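Local atomic coordinates of probable transcriptional regulatory protein, Rv1404 (Mycobacterium tuberculosis, PDB entry 2NYX), a protein that probably binds DNA as a transcription factor of the MarR family, whose members carry a winged helix-turn-helix domain and regulate gene expression. Residues Phe48-Val52 with Val112-Val116. Coordinates in Å, arbitrary orientation, origin at the centre of the assembly. Numbering follows the deposited sequence.
Sequences FRTLV and VVRQV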
loop_
_atom_site.group_PDB
_atom_site.type_symbol
_atom_site.label_atom_id
_atom_site.label_comp_id
_atom_site.label_asym_id
_atom_site.label_seq_id
_atom_site.Cartn_x
_atom_site.Cartn_y
_atom_site.Cartn_z
ATOM N N PHE B 48 -4.005 -5.480 6.736
ATOM C CA PHE B 48 -5.204 -4.966 6.086
ATOM C C PHE B 48 -5.561 -5.718 4.802
ATOM O O PHE B 48 -6.735 -5.976 4.542
ATOM C CB PHE B 48 -5.141 -3.461 5.837
ATOM C CG PHE B 48 -6.427 -2.911 5.309
ATOM C CD1 PHE B 48 -7.530 -2.775 6.146
ATOM C CD2 PHE B 48 -6.567 -2.606 3.961
ATOM C CE1 PHE B 48 -8.736 -2.304 5.655
ATOM C CE2 PHE B 48 -7.773 -2.130 3.461
ATOM C CZ PHE B 48 -8.857 -1.980 4.305
ATOM N N ARG B 49 -4.552 -6.074 4.011
ATOM C CA ARG B 49 -4.758 -6.872 2.807
ATOM C C ARG B 49 -5.423 -8.228 3.127
ATOM O O ARG B 49 -6.363 -8.645 2.443
ATOM C CB ARG B 49 -3.436 -7.040 2.038
ATOM C CG ARG B 49 -3.546 -7.833 0.745
ATOM C CD ARG B 49 -4.550 -7.199 -0.212
ATOM N NE ARG B 49 -4.925 -8.081 -1.312
ATOM C CZ ARG B 49 -5.791 -7.749 -2.267
ATOM N NH1 ARG B 49 -6.354 -6.551 -2.271
ATOM N NH2 ARG B 49 -6.089 -8.605 -3.228
ATOM N N THR B 50 -4.942 -8.894 4.175
ATOM C CA THR B 50 -5.565 -10.117 4.705
ATOM C C THR B 50 -7.070 -9.942 4.871
ATOM O O THR B 50 -7.853 -10.816 4.495
ATOM C CB THR B 50 -4.948 -10.508 6.069
ATOM O OG1 THR B 50 -3.553 -10.733 5.901
ATOM C CG2 THR B 50 -5.570 -11.769 6.631
ATOM N N LEU B 51 -7.475 -8.813 5.441
ATOM C CA LEU B 51 -8.897 -8.563 5.681
ATOM C C LEU B 51 -9.674 -8.420 4.375
ATOM O O LEU B 51 -10.768 -8.944 4.255
ATOM C CB LEU B 51 -9.108 -7.340 6.577
ATOM C CG LEU B 51 -8.469 -7.311 7.966
ATOM C CD1 LEU B 51 -8.870 -6.054 8.675
ATOM C CD2 LEU B 51 -8.874 -8.512 8.767
ATOM N N VAL B 52 -9.090 -7.738 3.395
ATOM C CA VAL B 52 -9.741 -7.529 2.110
ATOM C C VAL B 52 -9.876 -8.838 1.358
ATOM O O VAL B 52 -10.925 -9.118 0.768
ATOM C CB VAL B 52 -8.997 -6.481 1.244
ATOM C CG1 VAL B 52 -9.625 -6.387 -0.148
ATOM C CG2 VAL B 52 -9.018 -5.128 1.942
ATOM N N VAL B 112 -14.110 -2.533 9.690
ATOM C CA VAL B 112 -12.787 -1.996 9.395
ATOM C C VAL B 112 -12.565 -1.858 7.885
ATOM O O VAL B 112 -12.236 -0.771 7.408
ATOM C CB VAL B 112 -11.677 -2.823 10.080
ATOM C CG1 VAL B 112 -10.320 -2.601 9.429
ATOM C CG2 VAL B 112 -11.614 -2.472 11.551
ATOM N N VAL B 113 -12.780 -2.948 7.145
ATOM C CA VAL B 113 -12.648 -2.951 5.697
ATOM C C VAL B 113 -13.583 -1.928 5.050
ATOM O O VAL B 113 -13.180 -1.200 4.157
ATOM C CB VAL B 113 -12.908 -4.367 5.088
ATOM C CG1 VAL B 113 -12.962 -4.304 3.556
ATOM C CG2 VAL B 113 -11.832 -5.361 5.517
ATOM N N ARG B 114 -14.830 -1.882 5.505
ATOM C CA ARG B 114 -15.825 -0.960 4.962
ATOM C C ARG B 114 -15.470 0.500 5.245
ATOM O O ARG B 114 -15.589 1.344 4.365
ATOM C CB ARG B 114 -17.213 -1.301 5.508
ATOM C CG ARG B 114 -18.335 -0.379 5.046
ATOM C CD ARG B 114 -19.708 -0.914 5.512
ATOM N NE ARG B 114 -20.674 0.131 5.889
ATOM C CZ ARG B 114 -21.172 1.063 5.067
ATOM N NH1 ARG B 114 -20.783 1.134 3.790
ATOM N NH2 ARG B 114 -22.054 1.948 5.530
ATOM N N GLN B 115 -15.036 0.776 6.473
ATOM C CA GLN B 115 -14.643 2.121 6.903
ATOM C C GLN B 115 -13.432 2.701 6.163
ATOM O O GLN B 115 -13.467 3.828 5.692
ATOM C CB GLN B 115 -14.374 2.130 8.403
ATOM C CG GLN B 115 -15.613 2.253 9.246
ATOM C CD GLN B 115 -15.281 2.416 10.719
ATOM O OE1 GLN B 115 -15.364 3.523 11.265
ATOM N NE2 GLN B 115 -14.888 1.319 11.369
ATOM N N VAL B 116 -12.367 1.914 6.088
ATOM C CA VAL B 116 -11.169 2.256 5.351
ATOM C C VAL B 116 -11.511 2.513 3.879
ATOM O O VAL B 116 -11.033 3.482 3.279
ATOM C CB VAL B 116 -10.108 1.127 5.496
ATOM C CG1 VAL B 116 -9.004 1.244 4.457
ATOM C CG2 VAL B 116 -9.518 1.120 6.899
#
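Phe48 and Val113 bury the most surface where helix 45-57 crosses helix 107-128, the two short axes running 105° apart and 10.3 Å from each other at closest. As in the MarR fold, the contact ties the helix leading into the winged helix-turn-helix to the long helix after the wing strands. With chi1 near 180° (t), the Phe48 ring reaches over to the second helix, bringing CE1 to 4.0 Å from Val113 CA and CZ to a tight 3.2 Å from Val116 CG1; Val112 CG1 meets the ring at its edge, 4.1 Å from Phe48 CE1. Val113 answers from the other helix. Its CG2 lies 3.5 Å from Leu51 CB, and its CG1 comes within 4.3 Å of Val52 CG2, where the CA atoms come nearest (Val52 CA to Val113 CA, 6.5 Å). Leu51 CD1 also packs on Val112 CG1 at 3.8 Å. Ile36 of helix 26-39 touches both Phe48 and Val116, while Leu83 of helix 73-85, by its position probably the recognition helix, touches Leu51. Arg26 of the second subunit packs on Val52 and Val113, so the crossing adjoins the dimer partner. Between the segments the contact is apolar, so its stability should come from close fit and hydrocarbon burial rather than directed polar bonds.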